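Local coordinates for protein carboxylesterase (Ferroplasma acidiphilum, PDB 3WJ2) that probably hydrolyses carboxylic esters, as a carboxylesterase of the alpha/beta-hydrolase fold, at residues 21-26 with 206-211; 89-94 with 112-117; 174-179 with 239-244; 185-190 with 255-260. All blocks are in the same frame, centred on the assembly; numbering follows the deposited sequence.

In the fold
Contact 1 ties the loop between helices 12-20 and 29-43 to the start of helix 207-217, its centre about 20 Å from that of contact 4 and about 34 Å from that of contact 3. Contacts 2 and 3 reach the same mixed sheet, their centres about 23 Å apart: contact 2 at strand 109-113, contact 3 where strands 180-183 and 243-248 begin. Contact 4 joins the loop after strand 180-183 to helix 254-266, its centre about 19 Å from that of contact 3. Along the chain, contact 2 closes before contacts 3 and 4 open, and these two interleave. Contact 1 encloses contact 2 and alternates with 3 and 4, so segments distant in sequence knit one domain.

Contact 1: 21-26 with 206-211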
loop_
_atom_site.group_PDB
_atom_site.type_symbol
_atom_site.label_atom_id
_atom_site.label_comp_id
_atom_site.label_asym_id
_atom_site.label_seq_id
_atom_site.Cartn_x
_atom_site.Cartn_y
_atom_site.Cartn_z
ATOM N N ALA B 21 -18.943 -19.000 13.150
ATOM C CA ALA B 21 -19.411 -20.127 12.367
ATOM C C ALA B 21 -18.320 -21.128 12.067
ATOM O O ALA B 21 -18.630 -22.215 11.634
ATOM C CB ALA B 21 -20.137 -19.620 11.011
ATOM N N GLY B 22 -17.048 -20.724 12.252
ATOM C CA GLY B 22 -15.878 -21.576 12.101
ATOM C C GLY B 22 -15.610 -21.787 10.612
ATOM O O GLY B 22 -16.195 -21.103 9.785
ATOM N N ASP B 23 -14.788 -22.791 10.343
ATOM C CA ASP B 23 -14.329 -23.168 8.998
ATOM C C ASP B 23 -15.375 -24.001 8.280
ATOM O O ASP B 23 -15.590 -25.153 8.598
ATOM C CB ASP B 23 -13.054 -23.974 9.193
ATOM C CG ASP B 23 -12.398 -24.428 7.886
ATOM O OD1 ASP B 23 -12.983 -24.283 6.802
ATOM O OD2 ASP B 23 -11.283 -24.996 7.991
ATOM N N MET B 24 -16.074 -23.402 7.334
ATOM C CA MET B 24 -17.116 -24.154 6.627
ATOM C C MET B 24 -16.679 -24.821 5.307
ATOM O O MET B 24 -17.509 -25.311 4.537
ATOM C CB MET B 24 -18.322 -23.267 6.484
ATOM C CG MET B 24 -19.015 -23.219 7.839
ATOM S SD MET B 24 -20.530 -22.329 7.818
ATOM C CE MET B 24 -19.957 -20.695 7.206
ATOM N N THR B 25 -15.367 -24.945 5.125
ATOM C CA THR B 25 -14.846 -25.524 3.888
ATOM C C THR B 25 -14.940 -27.028 3.804
ATOM O O THR B 25 -14.773 -27.582 2.735
ATOM C CB THR B 25 -13.390 -25.062 3.559
ATOM O OG1 THR B 25 -12.524 -25.433 4.630
ATOM C CG2 THR B 25 -13.320 -23.596 3.380
ATOM N N LYS B 26 -15.229 -27.716 4.906
ATOM C CA LYS B 26 -15.497 -29.145 4.800
ATOM C C LYS B 26 -16.999 -29.466 4.855
ATOM O O LYS B 26 -17.375 -30.657 4.926
ATOM C CB LYS B 26 -14.705 -29.918 5.875
ATOM C CG LYS B 26 -13.190 -30.007 5.597
ATOM C CD LYS B 26 -12.867 -30.904 4.371
ATOM C CE LYS B 26 -11.356 -31.158 4.271
ATOM N NZ LYS B 26 -10.578 -29.881 4.434
ATOM N N THR B 206 -12.746 -15.425 3.517
ATOM C CA THR B 206 -11.432 -15.872 3.752
ATOM C C THR B 206 -10.773 -16.437 2.495
ATOM O O THR B 206 -11.479 -16.787 1.549
ATOM C CB THR B 206 -11.377 -17.005 4.805
ATOM O OG1 THR B 206 -12.159 -18.120 4.350
ATOM C CG2 THR B 206 -12.033 -16.593 6.090
ATOM N N GLY B 207 -9.456 -16.611 2.552
ATOM C CA GLY B 207 -8.691 -17.300 1.486
ATOM C C GLY B 207 -9.158 -18.717 1.192
ATOM O O GLY B 207 -9.369 -19.127 0.019
ATOM N N LYS B 208 -9.393 -19.464 2.253
ATOM C CA LYS B 208 -9.877 -20.842 2.159
ATOM C C LYS B 208 -11.244 -20.881 1.516
ATOM O O LYS B 208 -11.471 -21.728 0.672
ATOM C CB LYS B 208 -9.956 -21.515 3.505
ATOM C CG LYS B 208 -8.548 -21.874 4.001
ATOM C CD LYS B 208 -8.670 -22.345 5.442
ATOM C CE LYS B 208 -9.078 -23.804 5.417
ATOM N NZ LYS B 208 -8.943 -24.379 6.771
ATOM N N MET B 209 -12.108 -19.942 1.889
ATOM C CA MET B 209 -13.447 -19.955 1.214
ATOM C C MET B 209 -13.367 -19.543 -0.253
ATOM O O MET B 209 -14.136 -20.077 -1.097
ATOM C CB MET B 209 -14.436 -19.060 1.972
ATOM C CG MET B 209 -14.884 -19.807 3.212
ATOM S SD MET B 209 -15.603 -21.513 2.847
ATOM C CE MET B 209 -17.017 -21.016 1.816
ATOM N N ILE B 210 -12.504 -18.551 -0.584
ATOM C CA ILE B 210 -12.365 -18.157 -1.982
ATOM C C ILE B 210 -11.980 -19.405 -2.780
ATOM O O ILE B 210 -12.508 -19.630 -3.873
ATOM C CB ILE B 210 -11.324 -17.034 -2.143
ATOM C CG1 ILE B 210 -11.896 -15.753 -1.590
ATOM C CG2 ILE B 210 -10.966 -16.814 -3.646
ATOM C CD1 ILE B 210 -10.796 -14.551 -1.405
ATOM N N ARG B 211 -11.051 -20.182 -2.238
ATOM C CA ARG B 211 -10.663 -21.444 -2.947
ATOM C C ARG B 211 -11.779 -22.446 -3.072
ATOM O O ARG B 211 -11.944 -23.075 -4.141
ATOM C CB ARG B 211 -9.373 -22.081 -2.364
ATOM C CG ARG B 211 -8.201 -21.052 -2.651
ATOM C CD ARG B 211 -6.753 -21.620 -2.381
ATOM N NE ARG B 211 -5.736 -20.590 -2.062
ATOM C CZ ARG B 211 -5.418 -20.223 -0.811
ATOM N NH1 ARG B 211 -6.041 -20.791 0.224
ATOM N NH2 ARG B 211 -4.479 -19.299 -0.565
#
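D23 and K208 meet through their charged ends, the lysine NZ sitting 2.7 Å from OD2 of D23 in a salt bridge. NZ comes from above the carboxylate plane, 41° out of it, and the two side chains cross at about a right angle. The D23 carboxylate is also gripped from its own loop. OD1 accepts from T25 N at 3.0 Å, which makes an Asx turn, and takes the T25 hydroxyl on its syn lone pair. T25 can serve both sides because chi1 of 59° sets OG1 between the backbone N and the carbonyl carbon, while CG2 is anti to the carbonyl carbon. That methyl group lies 3.8 Å from K208 O and presses on SD of M209, so tightly that the exact separation is doubtful. M209 reaches it with a chain bent at both chi2 and chi3. An alanine in place of T25 would probably let the D23 carboxylate turn more easily, having lost one of its two loop donors, and leave a gap beside K208 O where CG2 lay. At the N-terminus of helix 207-217, T206 OG1 caps M209 N at 3.1 Å. M24 turns to L32 and F35 of helix 29-43. With K208 bonded to it and the amine of K26 6.2 Å from K208 NZ, D23 lies in positive surroundings at the surface, which would favour its ionised form.

Contact 2: 89-94 with 112-117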
loop_
_atom_site.group_PDB
_atom_site.type_symbol
_atom_site.label_atom_id
_atom_site.label_comp_id
_atom_site.label_asym_id
_atom_site.label_seq_id
_atom_site.Cartn_x
_atom_site.Cartn_y
_atom_site.Cartn_z
ATOM N N PHE B 89 -24.303 -19.907 -3.497
ATOM C CA PHE B 89 -25.498 -19.550 -2.722
ATOM C C PHE B 89 -26.107 -18.250 -3.160
ATOM O O PHE B 89 -25.692 -17.591 -4.135
ATOM C CB PHE B 89 -25.205 -19.658 -1.170
ATOM C CG PHE B 89 -24.295 -18.585 -0.645
ATOM C CD1 PHE B 89 -24.817 -17.469 0.016
ATOM C CD2 PHE B 89 -22.936 -18.700 -0.755
ATOM C CE1 PHE B 89 -23.987 -16.436 0.561
ATOM C CE2 PHE B 89 -22.092 -17.712 -0.276
ATOM C CZ PHE B 89 -22.581 -16.563 0.350
ATOM N N GLY B 90 -27.088 -17.768 -2.414
ATOM C CA GLY B 90 -27.890 -16.595 -2.704
ATOM C C GLY B 90 -29.042 -16.937 -3.670
ATOM O O GLY B 90 -28.944 -17.889 -4.429
ATOM N N ASN B 91 -30.080 -16.108 -3.645
ATOM C CA ASN B 91 -31.249 -16.266 -4.517
ATOM C C ASN B 91 -32.092 -15.001 -4.445
ATOM O O ASN B 91 -31.743 -13.979 -3.828
ATOM C CB ASN B 91 -32.039 -17.568 -4.147
ATOM C CG ASN B 91 -32.552 -17.538 -2.740
ATOM O OD1 ASN B 91 -33.078 -16.537 -2.254
ATOM N ND2 ASN B 91 -32.372 -18.664 -2.056
ATOM N N ILE B 92 -33.177 -14.992 -5.220
ATOM C CA ILE B 92 -33.994 -13.855 -5.278
ATOM C C ILE B 92 -34.503 -13.434 -3.881
ATOM O O ILE B 92 -34.553 -12.272 -3.569
ATOM C CB ILE B 92 -35.166 -14.115 -6.267
ATOM C CG1 ILE B 92 -34.679 -13.899 -7.687
ATOM C CG2 ILE B 92 -36.252 -13.109 -6.015
ATOM C CD1 ILE B 92 -35.602 -14.459 -8.790
ATOM N N GLU B 93 -34.909 -14.409 -3.080
ATOM C CA GLU B 93 -35.431 -14.065 -1.783
ATOM C C GLU B 93 -34.370 -13.499 -0.885
ATOM O O GLU B 93 -34.695 -12.488 -0.226
ATOM C CB GLU B 93 -36.111 -15.264 -1.057
ATOM C CG GLU B 93 -37.323 -15.854 -1.872
ATOM C CD GLU B 93 -38.425 -14.862 -2.255
ATOM O OE1 GLU B 93 -38.591 -13.787 -1.653
ATOM O OE2 GLU B 93 -39.105 -15.155 -3.272
ATOM N N THR B 94 -33.122 -14.026 -0.934
ATOM C CA THR B 94 -32.162 -13.477 0.028
ATOM C C THR B 94 -31.717 -12.046 -0.408
ATOM O O THR B 94 -31.237 -11.247 0.416
ATOM C CB THR B 94 -30.966 -14.326 0.262
ATOM O OG1 THR B 94 -30.170 -14.428 -0.959
ATOM C CG2 THR B 94 -31.317 -15.760 0.619
ATOM N N SER B 112 -33.914 -8.966 -11.053
ATOM C CA SER B 112 -32.980 -9.840 -10.350
ATOM C C SER B 112 -33.121 -11.239 -10.896
ATOM O O SER B 112 -34.222 -11.857 -10.901
ATOM C CB SER B 112 -33.293 -9.728 -8.846
ATOM O OG SER B 112 -32.497 -10.691 -8.140
ATOM N N ILE B 113 -32.022 -11.774 -11.455
ATOM C CA ILE B 113 -32.078 -13.065 -12.159
ATOM C C ILE B 113 -31.419 -14.190 -11.412
ATOM O O ILE B 113 -30.296 -14.062 -10.882
ATOM C CB ILE B 113 -31.421 -12.926 -13.557
ATOM C CG1 ILE B 113 -32.249 -11.946 -14.400
ATOM C CG2 ILE B 113 -31.325 -14.271 -14.283
ATOM C CD1 ILE B 113 -31.410 -11.286 -15.492
ATOM N N GLU B 114 -32.159 -15.286 -11.273
ATOM C CA GLU B 114 -31.627 -16.490 -10.624
ATOM C C GLU B 114 -30.898 -17.410 -11.565
ATOM O O GLU B 114 -31.488 -18.427 -12.056
ATOM C CB GLU B 114 -32.718 -17.337 -9.895
ATOM C CG GLU B 114 -32.809 -16.971 -8.515
ATOM C CD GLU B 114 -33.892 -17.766 -7.779
ATOM O OE1 GLU B 114 -34.479 -18.779 -8.284
ATOM O OE2 GLU B 114 -34.199 -17.244 -6.716
ATOM N N TYR B 115 -29.586 -17.193 -11.734
ATOM C CA TYR B 115 -28.778 -18.148 -12.517
ATOM C C TYR B 115 -28.485 -19.409 -11.767
ATOM O O TYR B 115 -28.734 -19.483 -10.546
ATOM C CB TYR B 115 -27.438 -17.434 -12.893
ATOM C CG TYR B 115 -26.643 -16.930 -11.663
ATOM C CD1 TYR B 115 -25.724 -17.801 -10.999
ATOM C CD2 TYR B 115 -26.858 -15.609 -11.164
ATOM C CE1 TYR B 115 -25.027 -17.287 -9.899
ATOM C CE2 TYR B 115 -26.081 -15.113 -10.102
ATOM C CZ TYR B 115 -25.213 -15.984 -9.500
ATOM O OH TYR B 115 -24.455 -15.633 -8.395
ATOM N N ARG B 116 -28.038 -20.423 -12.484
ATOM C CA ARG B 116 -27.839 -21.796 -11.896
ATOM C C ARG B 116 -26.549 -21.782 -11.056
ATOM O O ARG B 116 -25.519 -21.126 -11.408
ATOM C CB ARG B 116 -27.803 -22.831 -12.992
ATOM C CG ARG B 116 -29.245 -22.956 -13.609
ATOM C CD ARG B 116 -29.214 -23.876 -14.858
ATOM N NE ARG B 116 -28.344 -23.287 -15.882
ATOM C CZ ARG B 116 -27.916 -23.884 -16.992
ATOM N NH1 ARG B 116 -28.319 -25.181 -17.145
ATOM N NH2 ARG B 116 -27.115 -23.277 -17.865
ATOM N N LEU B 117 -26.580 -22.535 -9.957
ATOM C CA LEU B 117 -25.533 -22.484 -8.970
ATOM C C LEU B 117 -24.706 -23.766 -8.957
ATOM O O LEU B 117 -25.142 -24.860 -9.278
ATOM C CB LEU B 117 -26.141 -22.265 -7.537
ATOM C CG LEU B 117 -26.949 -20.996 -7.497
ATOM C CD1 LEU B 117 -27.782 -21.024 -6.111
ATOM C CD2 LEU B 117 -26.021 -19.794 -7.569
HETATM O O HOH W 1 -33.827 -10.362 -5.490
HETATM O O HOH W 2 -35.622 -17.256 -4.407
#
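OE2 of E114 is gripped by two donors: the backbone N of I92, 2.9 Å away, and a water at 2.7 Å. The I92 bond is nearly straight, 169° at the hydrogen, and uses the anti lone pair, on the side away from the other carboxylate oxygen. The water also accepts from E93 N, so one carboxylate oxygen holds two successive amides of loop 89-94, one directly and one through solvent. Beyond CG the glutamate is extended, chi2 179°, and it crosses I92 at about a right angle, with I92 CG1 lying 3.7 Å from E114 CG. I92 CD1 continues to S112 O at 3.6 Å, and a second water donates to both I92 O and S112 OG. Within the loop, N91 OD1 accepts from T94 N at 2.8 Å, an Asx motif, while T94 OG1 accepts from N91 N in return. L117 closes the other end, CD1 lying 3.7 Å from G90 O. Loop 89-94 shortly follows the HGGG sequence beginning at H83, which in hormone-sensitive-lipase relatives shapes the oxyanion hole; Y115 stacks on H83 and bonds its carbonyl. Helix 29-43 holds the loop through D37, which accepts from G90 N, and strand 63-71 flanks the contact, pairing with S112 and E114 through R68 and N66 and salt-bridging E93 through R68.

Contact 3: 174-179 with 239-244; sequences TEMPAV and NLPPAI
M176 reaches P241 and N239 through a bent chain: CG sits beside the backbone N, and chi2 of -142° sets SD off the staggered positions. In this part of the alpha/beta-hydrolase fold, two loops run side by side into neighbouring parallel strands, 180-183 and 243-248, and the touching parts of their backbones differ by 29° in direction. M176 and P241 cross at about a right angle. SD lies 3.2 Å from N239 O and 3.8 Å from P241 CD, whereas the approach of CE to the ring is closer than carbons can sit and is doubtful in detail. An alanine in place of M176 would probably open a gap over P241 CD and leave N239 O without the sulphur beside it. Further on, the prolines follow the opposite backbone: P241 CB comes within 3.3 Å of P177 O, and P242 CD within 3.5 Å of A178 O. Neither proline has an N-H to offer, and the two loops meet here by packing until the strands pair, P242 with Q180 by a backbone bond. Helix 157-172 covers P177 and P241 through L165 and C166. At the strand entrance V179 converges on P242 O: its CG2 is 3.2 Å away, and its CA, 3.3 Å from the same oxygen, points a hydrogen at it with an angle of 137° in a CA-H...O contact.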
loop_
_atom_site.group_PDB
_atom_site.type_symbol
_atom_site.label_atom_id
_atom_site.label_comp_id
_atom_site.label_asym_id
_atom_site.label_seq_id
_atom_site.Cartn_x
_atom_site.Cartn_y
_atom_site.Cartn_z
ATOM N N THR B 174 -22.251 -8.525 -30.660
ATOM C CA THR B 174 -23.631 -8.542 -30.500
ATOM C C THR B 174 -24.027 -7.283 -29.761
ATOM O O THR B 174 -23.174 -6.408 -29.454
ATOM C CB THR B 174 -24.070 -9.714 -29.564
ATOM O OG1 THR B 174 -23.486 -9.485 -28.248
ATOM C CG2 THR B 174 -23.611 -11.055 -30.060
ATOM N N GLU B 175 -25.323 -7.153 -29.575
ATOM C CA GLU B 175 -25.889 -6.082 -28.734
ATOM C C GLU B 175 -25.123 -6.068 -27.393
ATOM O O GLU B 175 -24.810 -7.119 -26.826
ATOM C CB GLU B 175 -27.364 -6.303 -28.501
ATOM C CG GLU B 175 -27.979 -5.040 -27.866
ATOM C CD GLU B 175 -29.481 -5.059 -27.638
ATOM O OE1 GLU B 175 -30.215 -5.935 -28.171
ATOM O OE2 GLU B 175 -29.936 -4.148 -26.916
ATOM N N MET B 176 -24.766 -4.884 -26.927
ATOM C CA MET B 176 -23.967 -4.855 -25.720
ATOM C C MET B 176 -24.880 -4.136 -24.661
ATOM O O MET B 176 -25.682 -3.243 -24.965
ATOM C CB MET B 176 -22.602 -4.078 -26.056
ATOM C CG MET B 176 -21.313 -5.012 -26.826
ATOM S SD MET B 176 -20.109 -4.106 -25.815
ATOM C CE MET B 176 -20.624 -5.093 -24.406
ATOM N N PRO B 177 -24.754 -4.525 -23.363
ATOM C CA PRO B 177 -25.432 -3.714 -22.330
ATOM C C PRO B 177 -25.016 -2.246 -22.298
ATOM O O PRO B 177 -23.885 -1.917 -22.740
ATOM C CB PRO B 177 -24.971 -4.387 -21.031
ATOM C CG PRO B 177 -24.579 -5.794 -21.432
ATOM C CD PRO B 177 -23.916 -5.595 -22.774
ATOM N N ALA B 178 -25.904 -1.367 -21.774
ATOM C CA ALA B 178 -25.668 0.051 -21.768
ATOM C C ALA B 178 -24.593 0.465 -20.737
ATOM O O ALA B 178 -23.966 1.477 -20.908
ATOM C CB ALA B 178 -26.980 0.780 -21.474
ATOM N N VAL B 179 -24.480 -0.347 -19.668
ATOM C CA VAL B 179 -23.559 -0.041 -18.570
ATOM C C VAL B 179 -23.318 -1.367 -17.850
ATOM O O VAL B 179 -24.184 -2.244 -17.972
ATOM C CB VAL B 179 -24.113 1.045 -17.678
ATOM C CG1 VAL B 179 -25.489 0.630 -16.978
ATOM C CG2 VAL B 179 -22.996 1.369 -16.584
ATOM N N ASN B 239 -13.950 -1.433 -26.396
ATOM C CA ASN B 239 -15.270 -1.492 -26.874
ATOM C C ASN B 239 -16.201 -2.235 -25.913
ATOM O O ASN B 239 -17.287 -2.667 -26.297
ATOM C CB ASN B 239 -15.314 -2.140 -28.255
ATOM C CG ASN B 239 -14.495 -1.300 -29.262
ATOM O OD1 ASN B 239 -14.659 -0.074 -29.278
ATOM N ND2 ASN B 239 -13.590 -1.925 -30.017
ATOM N N LEU B 240 -15.806 -2.219 -24.652
ATOM C CA LEU B 240 -16.753 -2.675 -23.570
ATOM C C LEU B 240 -17.687 -1.542 -23.119
ATOM O O LEU B 240 -17.381 -0.339 -23.305
ATOM C CB LEU B 240 -15.920 -3.147 -22.388
ATOM C CG LEU B 240 -15.192 -4.447 -22.655
ATOM C CD1 LEU B 240 -14.273 -4.903 -21.576
ATOM C CD2 LEU B 240 -16.204 -5.635 -23.028
ATOM N N PRO B 241 -18.827 -1.887 -22.515
ATOM C CA PRO B 241 -19.728 -0.872 -21.990
ATOM C C PRO B 241 -19.139 -0.017 -20.858
ATOM O O PRO B 241 -18.284 -0.487 -20.123
ATOM C CB PRO B 241 -20.868 -1.708 -21.369
ATOM C CG PRO B 241 -20.779 -3.112 -22.030
ATOM C CD PRO B 241 -19.238 -3.266 -22.173
ATOM N N PRO B 242 -19.602 1.239 -20.745
ATOM C CA PRO B 242 -19.161 2.134 -19.649
ATOM C C PRO B 242 -19.327 1.329 -18.320
ATOM O O PRO B 242 -20.309 0.551 -18.211
ATOM C CB PRO B 242 -20.143 3.287 -19.733
ATOM C CG PRO B 242 -20.552 3.265 -21.254
ATOM C CD PRO B 242 -20.613 1.850 -21.634
ATOM N N ALA B 243 -18.393 1.541 -17.403
ATOM C CA ALA B 243 -18.373 0.742 -16.184
ATOM C C ALA B 243 -18.452 1.669 -14.954
ATOM O O ALA B 243 -17.926 2.832 -14.941
ATOM C CB ALA B 243 -17.109 -0.068 -16.070
ATOM N N ILE B 244 -19.115 1.112 -13.913
ATOM C CA ILE B 244 -18.961 1.648 -12.533
ATOM C C ILE B 244 -18.394 0.476 -11.729
ATOM O O ILE B 244 -18.993 -0.622 -11.696
ATOM C CB ILE B 244 -20.273 2.068 -11.952
ATOM C CG1 ILE B 244 -20.961 3.127 -12.831
ATOM C CG2 ILE B 244 -20.104 2.550 -10.480
ATOM C CD1 ILE B 244 -22.494 3.420 -12.382
#

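Contact 4: 185-190 with 255-260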
loop_
_atom_site.group_PDB
_atom_site.type_symbol
_atom_site.label_atom_id
_atom_site.label_comp_id
_atom_site.label_asym_id
_atom_site.label_seq_id
_atom_site.Cartn_x
_atom_site.Cartn_y
_atom_site.Cartn_z
ATOM N N PRO B 185 -16.455 -7.440 -7.983
ATOM C CA PRO B 185 -16.508 -8.758 -8.614
ATOM C C PRO B 185 -15.252 -9.645 -8.270
ATOM O O PRO B 185 -14.162 -9.085 -7.976
ATOM C CB PRO B 185 -16.328 -8.424 -10.116
ATOM C CG PRO B 185 -15.742 -6.995 -10.151
ATOM C CD PRO B 185 -16.325 -6.291 -8.875
ATOM N N SER B 186 -15.409 -10.954 -8.356
ATOM C CA SER B 186 -14.259 -11.877 -8.435
ATOM C C SER B 186 -13.817 -11.731 -9.935
ATOM O O SER B 186 -14.665 -11.574 -10.851
ATOM C CB SER B 186 -14.583 -13.290 -7.964
ATOM O OG SER B 186 -15.800 -13.677 -8.656
ATOM N N LEU B 187 -12.557 -11.580 -10.240
ATOM C CA LEU B 187 -12.218 -11.419 -11.635
ATOM C C LEU B 187 -11.017 -12.277 -12.110
ATOM O O LEU B 187 -10.683 -12.306 -13.327
ATOM C CB LEU B 187 -11.794 -9.993 -11.895
ATOM C CG LEU B 187 -12.946 -8.932 -11.805
ATOM C CD1 LEU B 187 -12.263 -7.510 -11.677
ATOM C CD2 LEU B 187 -13.890 -9.031 -12.947
ATOM N N ALA B 188 -10.193 -12.667 -11.165
ATOM C CA ALA B 188 -8.849 -13.217 -11.505
ATOM C C ALA B 188 -8.583 -14.472 -10.678
ATOM O O ALA B 188 -9.138 -14.709 -9.554
ATOM C CB ALA B 188 -7.738 -12.134 -11.210
ATOM N N PRO B 189 -7.586 -15.266 -11.187
ATOM C CA PRO B 189 -7.199 -16.427 -10.429
ATOM C C PRO B 189 -6.254 -16.012 -9.320
ATOM O O PRO B 189 -5.044 -16.362 -9.408
ATOM C CB PRO B 189 -6.417 -17.264 -11.448
ATOM C CG PRO B 189 -5.770 -16.212 -12.384
ATOM C CD PRO B 189 -6.862 -15.147 -12.481
ATOM N N ASP B 190 -6.754 -15.543 -8.187
ATOM C CA ASP B 190 -5.780 -14.839 -7.199
ATOM C C ASP B 190 -5.625 -15.480 -5.844
ATOM O O ASP B 190 -6.549 -15.457 -5.007
ATOM C CB ASP B 190 -6.232 -13.379 -7.104
ATOM C CG ASP B 190 -5.344 -12.531 -6.188
ATOM O OD1 ASP B 190 -4.235 -13.002 -5.973
ATOM O OD2 ASP B 190 -5.822 -11.432 -5.790
ATOM N N ASP B 255 -7.570 -5.810 -4.918
ATOM C CA ASP B 255 -6.493 -5.337 -5.881
ATOM C C ASP B 255 -6.789 -5.709 -7.377
ATOM O O ASP B 255 -6.692 -4.823 -8.245
ATOM C CB ASP B 255 -5.115 -5.820 -5.486
ATOM C CG ASP B 255 -4.542 -5.044 -4.228
ATOM O OD1 ASP B 255 -5.096 -4.007 -3.853
ATOM O OD2 ASP B 255 -3.528 -5.525 -3.688
ATOM N N PRO B 256 -7.222 -6.960 -7.651
ATOM C CA PRO B 256 -7.575 -7.223 -9.063
ATOM C C PRO B 256 -8.693 -6.341 -9.612
ATOM O O PRO B 256 -8.699 -6.005 -10.814
ATOM C CB PRO B 256 -7.970 -8.740 -9.057
ATOM C CG PRO B 256 -7.228 -9.339 -7.823
ATOM C CD PRO B 256 -7.373 -8.166 -6.814
ATOM N N GLU B 257 -9.646 -5.936 -8.744
ATOM C CA GLU B 257 -10.674 -5.058 -9.235
ATOM C C GLU B 257 -10.185 -3.712 -9.640
ATOM O O GLU B 257 -10.706 -3.060 -10.521
ATOM C CB GLU B 257 -11.776 -4.901 -8.100
ATOM C CG GLU B 257 -12.471 -6.245 -7.814
ATOM C CD GLU B 257 -13.168 -6.218 -6.467
ATOM O OE1 GLU B 257 -13.032 -5.183 -5.793
ATOM O OE2 GLU B 257 -13.793 -7.295 -6.122
ATOM N N GLU B 258 -9.234 -3.172 -8.847
ATOM C CA GLU B 258 -8.720 -1.820 -9.069
ATOM C C GLU B 258 -7.835 -1.924 -10.330
ATOM O O GLU B 258 -7.934 -0.989 -11.164
ATOM C CB GLU B 258 -7.931 -1.343 -7.844
ATOM C CG GLU B 258 -8.985 -1.202 -6.657
ATOM C CD GLU B 258 -8.447 -0.465 -5.459
ATOM O OE1 GLU B 258 -7.185 -0.174 -5.340
ATOM O OE2 GLU B 258 -9.261 -0.175 -4.562
ATOM N N THR B 259 -7.227 -3.078 -10.541
ATOM C CA THR B 259 -6.476 -3.254 -11.854
ATOM C C THR B 259 -7.444 -3.281 -13.014
ATOM O O THR B 259 -7.247 -2.598 -14.035
ATOM C CB THR B 259 -5.717 -4.554 -11.843
ATOM O OG1 THR B 259 -4.680 -4.472 -10.819
ATOM C CG2 THR B 259 -5.154 -4.973 -13.218
ATOM N N TYR B 260 -8.612 -3.935 -12.838
ATOM C CA TYR B 260 -9.562 -3.984 -13.921
ATOM C C TYR B 260 -10.048 -2.623 -14.362
ATOM O O TYR B 260 -10.190 -2.358 -15.577
ATOM C CB TYR B 260 -10.743 -4.918 -13.526
ATOM C CG TYR B 260 -11.611 -5.399 -14.690
ATOM C CD1 TYR B 260 -11.091 -6.395 -15.502
ATOM C CD2 TYR B 260 -12.869 -4.909 -14.961
ATOM C CE1 TYR B 260 -11.870 -6.970 -16.560
ATOM C CE2 TYR B 260 -13.632 -5.440 -16.037
ATOM C CZ TYR B 260 -13.067 -6.440 -16.844
ATOM O OH TYR B 260 -13.823 -7.006 -17.849
#
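P185 and A188 bring loop 185-190 alongside the helical segment 255-260, with CA atoms 6.9 Å apart for P185 and E257 and 6.6 Å for A188 and P256. An inverse gamma turn centred on P189 then swings the chain to D190. L187 packs against the helix. Its CG is anti to the carbonyl carbon, chi1 -70°, and CD1 ends 3.5 Å from Y260 CB and 3.8 Å from E257 CA. The leucine and tyrosine side chains cross at about a right angle. In the alpha/beta-hydrolase fold this joins the loop leaving strand 180-183 to helix 254-266, which follows the adjacent strand 243-248. E257, extended beyond CG, crosses P185 and sets OE2 2.6 Å from P185 O; two oxygens so close suggest a proton between them, probably held by the acid. M245 of strand 243-248 backs P185, E257 and Y260. A188 CB meets P256 CB at 4.0 Å, and D190 comes over at about a right angle to the same proline, its OD2 3.2 Å from P256 CG. That oxygen is hydrogen-bonded to S193 OG, and OD1 to F192 N. F192 of a second subunit packs against A188, D190 and P256, and its backbone O is hydrogen-bonded to T259 OG1.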